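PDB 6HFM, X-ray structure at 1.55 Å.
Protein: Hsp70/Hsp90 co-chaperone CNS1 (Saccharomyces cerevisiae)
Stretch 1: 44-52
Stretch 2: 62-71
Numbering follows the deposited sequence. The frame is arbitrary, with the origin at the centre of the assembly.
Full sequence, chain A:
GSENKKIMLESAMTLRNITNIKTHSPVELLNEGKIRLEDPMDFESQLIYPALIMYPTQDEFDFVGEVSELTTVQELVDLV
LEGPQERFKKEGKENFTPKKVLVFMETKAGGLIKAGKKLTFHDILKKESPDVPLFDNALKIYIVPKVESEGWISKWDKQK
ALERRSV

Stretch 1 44-52: ESQLIYPAL
Stretch 2, residues 62-71: DFVGEVSELT

Glu-69 (chi1 69°, chi2 -176°) is the main polar anchor: its CB points toward the partner, and OE2 accepts from Leu-47 N (3.0 Å), while Glu-69 N donates to Leu-47 O (2.9 Å). The carboxylate thus extends the ladder where the second strand has ended. Ser-68 OG (chi1 t) donates to Gln-46 OE1 (2.7 Å; chi1 m, chi2 t) and accepts from Leu-70 N (3.1 Å), within the type I turn Ser-68 to Thr-71. One water bridges Glu-69 OE2 (2.8 Å) and Glu-44 O (3.1 Å); another joins Glu-69 OE1 (2.8 Å) to Tyr-49 OH (3.0 Å), which lies 3.2 Å from Glu-69 CB (Tyr-49 chi1 24°, between wells; chi2 58°).

Strand 47-52, extended (Ile-48 -122/126), runs antiparallel to 62-64 (172°) and, more obliquely, 66-68 (130°). Backbone bonds are Tyr-49 N to Val-67 O (3.1 Å), Val-67 N to Tyr-49 O (2.8 Å), Ala-51 N to Val-64 O (2.9 Å) and Val-64 N to Ala-51 O (3.0 Å). Ile-48/Ser-68 (CA-CA 4.5 Å) and Leu-52/Phe-63 (4.9 Å) are non-hydrogen-bonded pairs. A bulge shifts the register by one at Pro-50, which has no amide proton to donate; the partner turns at Gly-65 (-65/-34).

The contact buries 752 Å². Tyr-49, Ala-51, Val-64 and Val-67 (both valines t) share a face; buried Ala-51 offers its lone methyl, CB, 3.8 Å from buried Val-67 CG2. On the other face, Leu-52 CD2 (chi1 m, chi2 t) lies at the Phe-63 ring edge (chi1 t, chi2 71°), 3.9 Å from Phe-63 CD1.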

# COMPACT_ATOMS: atom_id res chain seq x y z
N GLU A 44 -8.03 14.12 -14.30
CA GLU A 44 -6.72 13.73 -14.84
C GLU A 44 -5.55 14.05 -13.94
O GLU A 44 -4.45 13.53 -14.15
CB GLU A 44 -6.40 14.48 -16.14
CG GLU A 44 -7.10 14.04 -17.39
CD GLU A 44 -6.36 14.53 -18.62
OE1 GLU A 44 -5.81 15.66 -18.61
OE2 GLU A 44 -6.29 13.76 -19.59
N SER A 45 -5.74 14.97 -12.99
CA SER A 45 -4.66 15.35 -12.08
C SER A 45 -4.30 14.16 -11.20
O SER A 45 -5.04 13.17 -11.14
CB SER A 45 -5.03 16.59 -11.26
OG SER A 45 -6.07 16.35 -10.33
N GLN A 46 -3.16 14.26 -10.53
CA GLN A 46 -2.65 13.12 -9.75
C GLN A 46 -3.51 12.86 -8.52
O GLN A 46 -3.75 13.76 -7.72
CB GLN A 46 -1.20 13.35 -9.34
CG GLN A 46 -0.24 13.43 -10.51
CD GLN A 46 1.16 13.85 -10.12
OE1 GLN A 46 1.70 13.39 -9.10
NE2 GLN A 46 1.76 14.72 -10.93
N LEU A 47 -4.02 11.63 -8.42
CA LEU A 47 -4.65 11.13 -7.21
C LEU A 47 -3.57 10.90 -6.15
O LEU A 47 -2.54 10.27 -6.42
CB LEU A 47 -5.41 9.84 -7.49
CG LEU A 47 -6.23 9.24 -6.36
CD1 LEU A 47 -7.32 10.19 -5.87
CD2 LEU A 47 -6.84 7.91 -6.79
N ILE A 48 -3.82 11.40 -4.94
CA ILE A 48 -2.86 11.35 -3.83
C ILE A 48 -3.54 10.63 -2.67
O ILE A 48 -4.62 11.03 -2.24
CB ILE A 48 -2.44 12.77 -3.41
CG1 ILE A 48 -1.74 13.49 -4.56
CG2 ILE A 48 -1.51 12.72 -2.21
CD1 ILE A 48 -1.68 15.00 -4.41
N TYR A 49 -2.90 9.58 -2.15
CA TYR A 49 -3.43 8.81 -1.01
C TYR A 49 -2.33 8.53 0.02
O TYR A 49 -1.15 8.55 -0.32
CB TYR A 49 -4.11 7.50 -1.45
CG TYR A 49 -3.68 6.90 -2.79
CD1 TYR A 49 -2.36 6.55 -3.04
CD2 TYR A 49 -4.63 6.63 -3.79
CE1 TYR A 49 -1.97 6.01 -4.25
CE2 TYR A 49 -4.25 6.08 -5.00
CZ TYR A 49 -2.92 5.76 -5.23
OH TYR A 49 -2.54 5.20 -6.43
N PRO A 50 -2.72 8.26 1.28
CA PRO A 50 -1.73 7.87 2.27
C PRO A 50 -1.24 6.44 2.03
O PRO A 50 -1.85 5.68 1.27
CB PRO A 50 -2.50 7.95 3.60
CG PRO A 50 -3.87 8.46 3.27
CD PRO A 50 -4.08 8.15 1.83
N ALA A 51 -0.14 6.09 2.69
CA ALA A 51 0.41 4.73 2.65
C ALA A 51 0.83 4.23 4.02
O ALA A 51 1.49 4.95 4.78
CB ALA A 51 1.59 4.67 1.70
N LEU A 52 0.43 3.00 4.33
CA LEU A 52 0.97 2.23 5.45
C LEU A 52 2.01 1.28 4.89
O LEU A 52 1.71 0.50 3.98
CB LEU A 52 -0.14 1.45 6.15
CG LEU A 52 -1.16 2.28 6.92
CD1 LEU A 52 -2.35 1.42 7.35
CD2 LEU A 52 -0.53 2.93 8.15
N ASP A 62 5.81 2.11 8.88
CA ASP A 62 5.90 3.53 8.60
C ASP A 62 4.56 4.03 8.08
O ASP A 62 3.76 3.25 7.55
CB ASP A 62 6.95 3.82 7.52
CG ASP A 62 8.38 3.56 7.97
OD1 ASP A 62 8.66 3.54 9.19
OD2 ASP A 62 9.23 3.38 7.08
N PHE A 63 4.34 5.33 8.23
CA PHE A 63 3.18 6.01 7.68
C PHE A 63 3.66 7.19 6.83
O PHE A 63 4.43 8.02 7.30
CB PHE A 63 2.27 6.51 8.80
CG PHE A 63 1.11 7.33 8.31
CD1 PHE A 63 0.07 6.73 7.62
CD2 PHE A 63 1.06 8.71 8.53
CE1 PHE A 63 -1.01 7.48 7.17
CE2 PHE A 63 -0.01 9.46 8.08
CZ PHE A 63 -1.05 8.84 7.39
N VAL A 64 3.19 7.25 5.59
CA VAL A 64 3.49 8.35 4.68
C VAL A 64 2.15 8.99 4.33
O VAL A 64 1.29 8.34 3.73
CB VAL A 64 4.23 7.85 3.42
CG1 VAL A 64 4.51 8.99 2.45
CG2 VAL A 64 5.53 7.17 3.82
N GLY A 65 1.97 10.26 4.71
CA GLY A 65 0.68 10.93 4.58
C GLY A 65 0.19 11.13 3.16
O GLY A 65 -1.03 11.08 2.93
N GLU A 66 1.11 11.35 2.22
CA GLU A 66 0.79 11.62 0.81
C GLU A 66 1.73 10.88 -0.13
O GLU A 66 2.95 11.09 -0.11
CB GLU A 66 0.88 13.12 0.53
CG GLU A 66 -0.17 13.95 1.25
CD GLU A 66 -0.15 15.41 0.86
OE1 GLU A 66 0.83 15.87 0.23
OE2 GLU A 66 -1.15 16.10 1.17
N VAL A 67 1.16 10.01 -0.96
CA VAL A 67 1.86 9.32 -2.03
C VAL A 67 1.06 9.52 -3.31
O VAL A 67 -0.12 9.17 -3.35
CB VAL A 67 1.99 7.80 -1.75
CG1 VAL A 67 2.66 7.08 -2.91
CG2 VAL A 67 2.76 7.57 -0.45
N SER A 68 1.69 10.06 -4.35
CA SER A 68 1.04 10.19 -5.65
C SER A 68 0.90 8.84 -6.33
O SER A 68 1.81 8.01 -6.27
CB SER A 68 1.84 11.11 -6.58
OG SER A 68 1.35 11.02 -7.91
N GLU A 69 -0.22 8.64 -7.03
CA GLU A 69 -0.44 7.45 -7.86
C GLU A 69 0.63 7.22 -8.95
O GLU A 69 0.81 6.10 -9.41
CB GLU A 69 -1.82 7.50 -8.52
CG GLU A 69 -1.95 8.57 -9.60
CD GLU A 69 -3.33 8.68 -10.18
OE1 GLU A 69 -4.11 7.70 -10.12
OE2 GLU A 69 -3.66 9.77 -10.71
N LEU A 70 1.29 8.29 -9.39
CA LEU A 70 2.37 8.17 -10.38
C LEU A 70 3.72 7.74 -9.80
O LEU A 70 4.67 7.50 -10.55
CB LEU A 70 2.53 9.49 -11.15
CG LEU A 70 1.30 9.98 -11.92
CD1 LEU A 70 1.67 11.26 -12.67
CD2 LEU A 70 0.78 8.94 -12.90
N THR A 71 3.81 7.65 -8.47
CA THR A 71 4.99 7.10 -7.80
C THR A 71 5.14 5.61 -8.13
O THR A 71 4.15 4.87 -8.13
CB THR A 71 4.87 7.25 -6.27
OG1 THR A 71 4.54 8.60 -5.93
CG2 THR A 71 6.17 6.88 -5.57
O HOH W 1 -2.69 11.31 -12.81
O HOH W 2 -4.53 5.33 -8.64